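Local atomic coordinates of particle-associated glycoside hydrolase (Acinetobacter phage Fri1, PDB entry 6C72), a protein that probably degrades the capsular polysaccharide of Acinetobacter baumannii as the trimeric tailspike depolymerase of the phage during virus entry. Residues Ala141-Glu146 against Glu194-Ala199; Ile225-Thr230 against Gly251-Asn256; Thr522-Lys527 against Pro552-Lys557. All coordinates share one frame; numbering follows the deposited sequence.

Contact 1: Ala141-Glu146 against Glu194-Ala199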
loop_
_atom_site.group_PDB
_atom_site.type_symbol
_atom_site.label_atom_id
_atom_site.label_comp_id
_atom_site.label_asym_id
_atom_site.label_seq_id
_atom_site.Cartn_x
_atom_site.Cartn_y
_atom_site.Cartn_z
ATOM N N ALA A 141 -5.020 22.732 -22.539
ATOM C CA ALA A 141 -3.762 22.035 -22.311
ATOM C C ALA A 141 -3.338 21.271 -23.566
ATOM O O ALA A 141 -4.168 20.810 -24.363
ATOM C CB ALA A 141 -3.886 21.074 -21.125
ATOM N N LYS A 142 -2.027 21.154 -23.745
ATOM C CA LYS A 142 -1.446 20.395 -24.838
ATOM C C LYS A 142 -0.412 19.436 -24.261
ATOM O O LYS A 142 0.147 19.675 -23.192
ATOM C CB LYS A 142 -0.821 21.333 -25.882
ATOM C CG LYS A 142 -1.814 22.325 -26.497
ATOM C CD LYS A 142 -3.032 21.601 -27.068
ATOM C CE LYS A 142 -4.214 22.537 -27.327
ATOM N NZ LYS A 142 -4.028 23.361 -28.563
ATOM N N SER A 143 -0.128 18.365 -24.992
ATOM C CA SER A 143 0.632 17.259 -24.414
ATOM C C SER A 143 2.028 17.696 -23.963
ATOM O O SER A 143 2.713 18.472 -24.638
ATOM C CB SER A 143 0.729 16.098 -25.403
ATOM O OG SER A 143 -0.550 15.523 -25.615
ATOM N N ASN A 144 2.421 17.216 -22.780
ATOM C CA ASN A 144 3.762 17.414 -22.244
ATOM C C ASN A 144 4.080 18.896 -22.028
ATOM O O ASN A 144 5.237 19.316 -22.105
ATOM C CB ASN A 144 4.810 16.741 -23.135
ATOM C CG ASN A 144 4.519 15.260 -23.356
ATOM O OD1 ASN A 144 4.432 14.789 -24.497
ATOM N ND2 ASN A 144 4.355 14.520 -22.268
ATOM N N VAL A 145 3.056 19.707 -21.782
ATOM C CA VAL A 145 3.226 21.105 -21.412
ATOM C C VAL A 145 2.622 21.313 -20.033
ATOM O O VAL A 145 1.499 20.864 -19.772
ATOM C CB VAL A 145 2.580 22.056 -22.434
ATOM C CG1 VAL A 145 2.604 23.496 -21.905
ATOM C CG2 VAL A 145 3.288 21.938 -23.790
ATOM N N GLU A 146 3.363 21.989 -19.159
ATOM C CA GLU A 146 2.909 22.347 -17.824
ATOM C C GLU A 146 2.829 23.866 -17.711
ATOM O O GLU A 146 3.763 24.570 -18.105
ATOM C CB GLU A 146 3.861 21.791 -16.758
ATOM C CG GLU A 146 3.604 22.309 -15.341
ATOM C CD GLU A 146 4.694 21.901 -14.360
ATOM O OE1 GLU A 146 5.578 21.090 -14.725
ATOM O OE2 GLU A 146 4.677 22.401 -13.216
ATOM N N GLU A 194 -9.264 15.271 -24.450
ATOM C CA GLU A 194 -8.924 13.870 -24.642
ATOM C C GLU A 194 -7.695 13.762 -25.538
ATOM O O GLU A 194 -7.432 14.628 -26.376
ATOM C CB GLU A 194 -10.105 13.097 -25.234
ATOM C CG GLU A 194 -10.546 13.562 -26.627
ATOM C CD GLU A 194 -11.549 14.701 -26.582
ATOM O OE1 GLU A 194 -11.622 15.375 -25.525
ATOM O OE2 GLU A 194 -12.254 14.915 -27.601
ATOM N N ASN A 195 -6.912 12.710 -25.314
ATOM C CA ASN A 195 -5.658 12.430 -26.005
ATOM C C ASN A 195 -4.553 13.443 -25.712
ATOM O O ASN A 195 -3.491 13.382 -26.346
ATOM C CB ASN A 195 -5.851 12.292 -27.519
ATOM C CG ASN A 195 -6.473 10.967 -27.890
ATOM O OD1 ASN A 195 -6.148 9.938 -27.288
ATOM N ND2 ASN A 195 -7.352 10.969 -28.890
ATOM N N VAL A 196 -4.762 14.379 -24.793
ATOM C CA VAL A 196 -3.681 15.226 -24.300
ATOM C C VAL A 196 -3.059 14.541 -23.086
ATOM O O VAL A 196 -3.746 14.260 -22.096
ATOM C CB VAL A 196 -4.179 16.641 -23.965
ATOM C CG1 VAL A 196 -3.127 17.396 -23.173
ATOM C CG2 VAL A 196 -4.524 17.400 -25.266
ATOM N N THR A 197 -1.765 14.241 -23.177
ATOM C CA THR A 197 -1.066 13.412 -22.213
ATOM C C THR A 197 0.093 14.170 -21.589
ATOM O O THR A 197 0.788 14.927 -22.271
ATOM C CB THR A 197 -0.509 12.161 -22.885
ATOM O OG1 THR A 197 0.338 12.549 -23.977
ATOM C CG2 THR A 197 -1.639 11.275 -23.398
ATOM N N GLY A 198 0.332 13.920 -20.301
ATOM C CA GLY A 198 1.508 14.466 -19.654
ATOM C C GLY A 198 1.478 15.958 -19.430
ATOM O O GLY A 198 2.531 16.568 -19.271
ATOM N N ALA A 199 0.300 16.567 -19.476
ATOM C CA ALA A 199 0.149 17.970 -19.159
ATOM C C ALA A 199 0.125 18.160 -17.647
ATOM O O ALA A 199 -0.048 17.211 -16.882
ATOM C CB ALA A 199 -1.128 18.523 -19.779
HETATM O O HOH W 1 -1.056 12.747 -26.391
HETATM O O HOH W 2 2.784 12.508 -23.278
#
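Two successive turns of a right-handed parallel beta-helix meet here, at the corners that lead into the parallel strands 145-148 and 200-202, with S143 against T197 and N144 against G198. The S143 hydroxyl does most of the polar work. With OG anti to the carbonyl carbon (chi1 -67°), it receives the T197 N-H at 3.0 Å from N to OG, and the bond is nearly straight, 169° at the hydrogen. One residue on, N144 N donates to T197 O at 2.9 Å, in the carbonyl plane. Water 1 bridges S143 OG and T197 OG1, and water 2 accepts from N144 ND2. Away from these bonds, buried apolar groups meet: A141 CB lies 4.0 Å from A199 CB, and V196 CG1 rests 3.6 Å from the carbonyl carbon of K142. The 142-145 segment is a type II turn closed by V145 N to K142 O, with N144 at positive phi. F154 and Y175 of the second subunit pack on S143 and T197 respectively. Corners stacked turn upon turn in this way are typical of the parallel beta-helix of phage tailspikes.

Contact 2: Ile225-Thr230 against Gly251-Asn256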
loop_
_atom_site.group_PDB
_atom_site.type_symbol
_atom_site.label_atom_id
_atom_site.label_comp_id
_atom_site.label_asym_id
_atom_site.label_seq_id
_atom_site.Cartn_x
_atom_site.Cartn_y
_atom_site.Cartn_z
ATOM N N ILE A 225 -10.026 15.789 -19.336
ATOM C CA ILE A 225 -10.443 14.688 -20.200
ATOM C C ILE A 225 -9.260 13.831 -20.620
ATOM O O ILE A 225 -9.452 12.640 -20.906
ATOM C CB ILE A 225 -11.189 15.202 -21.453
ATOM C CG1 ILE A 225 -12.144 16.338 -21.099
ATOM C CG2 ILE A 225 -11.954 14.078 -22.171
ATOM C CD1 ILE A 225 -12.803 16.935 -22.331
ATOM N N GLY A 226 -8.048 14.387 -20.641
ATOM C CA GLY A 226 -6.867 13.679 -21.082
ATOM C C GLY A 226 -6.289 12.774 -20.011
ATOM O O GLY A 226 -6.951 12.397 -19.042
ATOM N N ASP A 227 -5.015 12.446 -20.192
ATOM C CA ASP A 227 -4.354 11.352 -19.498
ATOM C C ASP A 227 -3.064 11.837 -18.849
ATOM O O ASP A 227 -2.381 12.712 -19.381
ATOM C CB ASP A 227 -4.049 10.220 -20.492
ATOM C CG ASP A 227 -3.571 8.971 -19.822
ATOM O OD1 ASP A 227 -4.363 8.317 -19.095
ATOM O OD2 ASP A 227 -2.368 8.660 -20.009
ATOM N N SER A 228 -2.740 11.257 -17.691
ATOM C CA SER A 228 -1.487 11.518 -16.963
ATOM C C SER A 228 -1.268 13.013 -16.709
ATOM O O SER A 228 -0.237 13.591 -17.052
ATOM C CB SER A 228 -0.282 10.916 -17.687
ATOM O OG SER A 228 -0.378 9.505 -17.741
ATOM N N PHE A 229 -2.253 13.625 -16.072
ATOM C CA PHE A 229 -2.157 15.003 -15.629
ATOM C C PHE A 229 -1.521 15.049 -14.239
ATOM O O PHE A 229 -1.647 14.101 -13.452
ATOM C CB PHE A 229 -3.543 15.637 -15.590
ATOM C CG PHE A 229 -3.532 17.110 -15.330
ATOM C CD1 PHE A 229 -3.358 18.014 -16.373
ATOM C CD2 PHE A 229 -3.674 17.589 -14.029
ATOM C CE1 PHE A 229 -3.352 19.385 -16.125
ATOM C CE2 PHE A 229 -3.663 18.945 -13.768
ATOM C CZ PHE A 229 -3.507 19.853 -14.817
ATOM N N THR A 230 -0.815 16.146 -13.954
ATOM C CA THR A 230 -0.127 16.321 -12.677
ATOM C C THR A 230 -0.291 17.750 -12.168
ATOM O O THR A 230 -0.049 18.706 -12.912
ATOM C CB THR A 230 1.365 15.990 -12.824
ATOM O OG1 THR A 230 1.515 14.638 -13.305
ATOM C CG2 THR A 230 2.088 16.170 -11.504
ATOM N N GLY A 251 -13.116 5.115 -25.034
ATOM C CA GLY A 251 -12.063 4.747 -25.953
ATOM C C GLY A 251 -10.759 5.495 -25.800
ATOM O O GLY A 251 -9.830 5.231 -26.572
ATOM N N VAL A 252 -10.655 6.421 -24.847
ATOM C CA VAL A 252 -9.439 7.203 -24.641
ATOM C C VAL A 252 -9.107 7.230 -23.153
ATOM O O VAL A 252 -9.997 7.378 -22.308
ATOM C CB VAL A 252 -9.583 8.636 -25.196
ATOM C CG1 VAL A 252 -8.297 9.420 -24.980
ATOM C CG2 VAL A 252 -9.939 8.584 -26.665
ATOM N N SER A 253 -7.825 7.087 -22.833
ATOM C CA SER A 253 -7.421 7.024 -21.437
ATOM C C SER A 253 -7.665 8.346 -20.714
ATOM O O SER A 253 -7.433 9.427 -21.258
ATOM C CB SER A 253 -5.949 6.636 -21.332
ATOM O OG SER A 253 -5.791 5.238 -21.482
ATOM N N CYS A 254 -8.191 8.244 -19.492
ATOM C CA CYS A 254 -8.269 9.349 -18.534
ATOM C C CYS A 254 -7.790 8.779 -17.191
ATOM O O CYS A 254 -8.592 8.385 -16.339
ATOM C CB CYS A 254 -9.676 9.912 -18.452
ATOM S SG CYS A 254 -9.810 11.399 -17.424
ATOM N N SER A 255 -6.475 8.698 -17.011
ATOM C CA SER A 255 -5.947 7.930 -15.897
ATOM C C SER A 255 -4.581 8.454 -15.484
ATOM O O SER A 255 -3.981 9.296 -16.155
ATOM C CB SER A 255 -5.847 6.443 -16.257
ATOM O OG SER A 255 -4.837 6.235 -17.233
ATOM N N ASN A 256 -4.076 7.887 -14.389
ATOM C CA ASN A 256 -2.743 8.196 -13.882
ATOM C C ASN A 256 -2.628 9.670 -13.492
ATOM O O ASN A 256 -1.650 10.346 -13.814
ATOM C CB ASN A 256 -1.675 7.797 -14.910
ATOM C CG ASN A 256 -0.274 7.851 -14.350
ATOM O OD1 ASN A 256 -0.067 7.609 -13.162
ATOM N ND2 ASN A 256 0.697 8.179 -15.196
HETATM O O HOH W 3 -10.707 10.272 -22.123
HETATM O O HOH W 4 0.609 12.137 -13.540
#
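This is a buried, mainly polar contact between adjacent corners, in which D227 and S228 meet S255 and N256 where the chain enters strands 230-232 and 255-260. The D227 carboxylate spans the step: its CG is anti to the backbone N (chi1 -171°), and OD1 takes two donors from one residue. S255 OG donates at 2.8 Å to D227 OD1, arriving nearly in line with the C-O bond, whereas S255 N reaches the same oxygen through a weak bond bent to 130° at the hydrogen. S253 CB lies 3.2 Å from D227 OD1. Beside this site S228 N gives its hydrogen to S255 O at 2.8 Å, and N256 ND2 donates to S228 OG at 3.1 Å, with OG 16° out of the amide plane. Such corner-to-corner bonding continues the stacking of turns in the parallel beta-helix, whose strands 230-232 and 255-260 pair directly after it. The backbone adds C-H...O contacts, among them S228 CA to N256 O at 3.4 Å, almost straight. Water 4 donates to both F229 O and N256 O, bridging the two segments where the strands begin. The second subunit closes over the polar side: its N261 OD1 bonds S228 OG, and its E260 OE2 bonds N256 ND2. S253 lies about 4 Å from a bound zinc ion, measured from its side chain.

Contact 3: Thr522-Lys527 against Pro552-Lys557; sequences TNAGSK and PLYGVK
The aromatic ring of Y554 lies against the backbone of A524 and G525, joining two loops of the C-terminal beta-sandwich-like domain: one leads into strand 528-536 and the other into strand 556-561. A CH-pi contact describes how the ring lies. A524 CA sits over one face, 4.0 Å from the ring centroid and 24° off the normal, displaced toward the rim; A524 CB is 3.9 Å from Y554 CE1 and also approaches the hydroxyl. L553 CG, from the tyrosine's own segment, covers the opposite face, so a carbon lies over each face, both offset toward the rim. G525 O comes to 3.3 Å from Y554 CB. The K527 side chain runs beside that of Y554 in the same direction, bent at chi2 (100°), with NZ 3.9 Å from Y554 CD2. K527 NZ donates to G525 O at 3.1 Å and forms a salt bridge with D537 of the third subunit, which also accepts from G525 N; the ammonium group therefore bridges this loop to D537 of the third subunit. Within the chain, the surrounding bonds lead to a zinc site made by D519, T521, S573 and N575: A524 O bonds S573 OG, and S526 N makes a weak bond to D519. The backbones meet directly where K527 N donates to Y554 O at 3.1 Å, its nitrogen standing 53° out of the carbonyl plane.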
loop_
_atom_site.group_PDB
_atom_site.type_symbol
_atom_site.label_atom_id
_atom_site.label_comp_id
_atom_site.label_asym_id
_atom_site.label_seq_id
_atom_site.Cartn_x
_atom_site.Cartn_y
_atom_site.Cartn_z
ATOM N N THR A 522 -51.061 -31.904 13.409
ATOM C CA THR A 522 -51.781 -31.644 14.649
ATOM C C THR A 522 -52.409 -32.934 15.180
ATOM O O THR A 522 -53.047 -33.671 14.425
ATOM C CB THR A 522 -52.856 -30.584 14.397
ATOM O OG1 THR A 522 -52.242 -29.404 13.865
ATOM C CG2 THR A 522 -53.598 -30.233 15.674
ATOM N N ASN A 523 -52.192 -33.223 16.475
ATOM C CA ASN A 523 -52.805 -34.345 17.202
ATOM C C ASN A 523 -52.294 -35.728 16.791
ATOM O O ASN A 523 -52.047 -36.575 17.654
ATOM C CB ASN A 523 -54.332 -34.339 17.055
ATOM C CG ASN A 523 -54.982 -33.122 17.686
ATOM O OD1 ASN A 523 -54.435 -32.507 18.612
ATOM N ND2 ASN A 523 -56.158 -32.756 17.175
ATOM N N ALA A 524 -52.178 -35.992 15.487
ATOM C CA ALA A 524 -51.852 -37.322 14.985
ATOM C C ALA A 524 -50.409 -37.434 14.497
ATOM O O ALA A 524 -50.089 -38.339 13.716
ATOM C CB ALA A 524 -52.821 -37.715 13.864
ATOM N N GLY A 525 -49.538 -36.525 14.922
ATOM C CA GLY A 525 -48.155 -36.616 14.521
ATOM C C GLY A 525 -47.423 -37.695 15.288
ATOM O O GLY A 525 -47.929 -38.290 16.238
ATOM N N SER A 526 -46.180 -37.916 14.895
ATOM C CA SER A 526 -45.405 -38.978 15.507
ATOM C C SER A 526 -45.044 -38.644 16.948
ATOM O O SER A 526 -44.841 -37.481 17.303
ATOM C CB SER A 526 -44.155 -39.236 14.678
ATOM O OG SER A 526 -43.524 -38.032 14.366
ATOM N N LYS A 527 -45.012 -39.670 17.789
ATOM C CA LYS A 527 -44.582 -39.534 19.177
ATOM C C LYS A 527 -43.700 -40.725 19.502
ATOM O O LYS A 527 -44.192 -41.853 19.620
ATOM C CB LYS A 527 -45.757 -39.459 20.153
ATOM C CG LYS A 527 -46.447 -38.111 20.235
ATOM C CD LYS A 527 -47.699 -38.135 19.420
ATOM C CE LYS A 527 -48.441 -36.805 19.449
ATOM N NZ LYS A 527 -49.587 -36.979 18.491
ATOM N N PRO A 552 -48.160 -46.470 20.714
ATOM C CA PRO A 552 -48.556 -47.669 19.952
ATOM C C PRO A 552 -49.238 -47.357 18.635
ATOM O O PRO A 552 -49.236 -48.209 17.736
ATOM C CB PRO A 552 -49.499 -48.403 20.913
ATOM C CG PRO A 552 -49.975 -47.337 21.858
ATOM C CD PRO A 552 -48.838 -46.388 22.019
ATOM N N LEU A 553 -49.803 -46.161 18.482
ATOM C CA LEU A 553 -50.427 -45.746 17.235
ATOM C C LEU A 553 -49.555 -44.791 16.425
ATOM O O LEU A 553 -49.576 -44.848 15.191
ATOM C CB LEU A 553 -51.784 -45.091 17.529
ATOM C CG LEU A 553 -52.687 -44.694 16.360
ATOM C CD1 LEU A 553 -53.149 -45.905 15.569
ATOM C CD2 LEU A 553 -53.893 -43.906 16.846
ATOM N N TYR A 554 -48.754 -43.944 17.082
ATOM C CA TYR A 554 -47.980 -42.911 16.392
ATOM C C TYR A 554 -46.472 -43.102 16.516
ATOM O O TYR A 554 -45.710 -42.193 16.148
ATOM C CB TYR A 554 -48.360 -41.529 16.930
ATOM C CG TYR A 554 -49.827 -41.215 16.790
ATOM C CD1 TYR A 554 -50.496 -41.429 15.582
ATOM C CD2 TYR A 554 -50.554 -40.722 17.873
ATOM C CE1 TYR A 554 -51.845 -41.142 15.449
ATOM C CE2 TYR A 554 -51.897 -40.434 17.757
ATOM C CZ TYR A 554 -52.542 -40.645 16.538
ATOM O OH TYR A 554 -53.887 -40.356 16.425
ATOM N N GLY A 555 -46.022 -44.253 17.008
ATOM C CA GLY A 555 -44.615 -44.510 17.227
ATOM C C GLY A 555 -43.900 -45.052 16.005
ATOM O O GLY A 555 -44.338 -44.888 14.861
ATOM N N VAL A 556 -42.788 -45.732 16.265
ATOM C CA VAL A 556 -41.866 -46.179 15.230
ATOM C C VAL A 556 -41.594 -47.661 15.431
ATOM O O VAL A 556 -41.656 -48.173 16.553
ATOM C CB VAL A 556 -40.538 -45.371 15.256
ATOM C CG1 VAL A 556 -39.749 -45.665 16.520
ATOM C CG2 VAL A 556 -39.695 -45.643 14.012
ATOM N N LYS A 557 -41.327 -48.353 14.331
ATOM C CA LYS A 557 -40.922 -49.752 14.335
ATOM C C LYS A 557 -39.504 -49.848 13.793
ATOM O O LYS A 557 -39.123 -49.093 12.895
ATOM C CB LYS A 557 -41.886 -50.611 13.503
ATOM C CG LYS A 557 -43.271 -50.712 14.113
ATOM C CD LYS A 557 -44.395 -50.814 13.069
ATOM C CE LYS A 557 -44.457 -52.153 12.341
ATOM N NZ LYS A 557 -45.801 -52.364 11.651
HETATM O O HOH W 5 -55.051 -37.715 17.864
#

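Contacts 1 and 2 lie along the same beta-helix, their centres 9 Å apart, separated by the intervening step from 194-199 to 225-230. There 194-199 of contact 1 abuts 225-230 of contact 2: V196 O lies 2.9 Å from D227 N and G198 N 3.1 Å from D227 O, both probable hydrogen bonds, and A199 O packs on F229. Both also face the second subunit. Contact 3 belongs to the separate C-terminal domain, its centre 84 Å from that of contact 1 and 75 Å from that of contact 2, and it faces the third subunit. Bound zinc lies close to contact 2, about 5 Å from G525 in contact 3, and about 11 Å from the N195 side chain of contact 1.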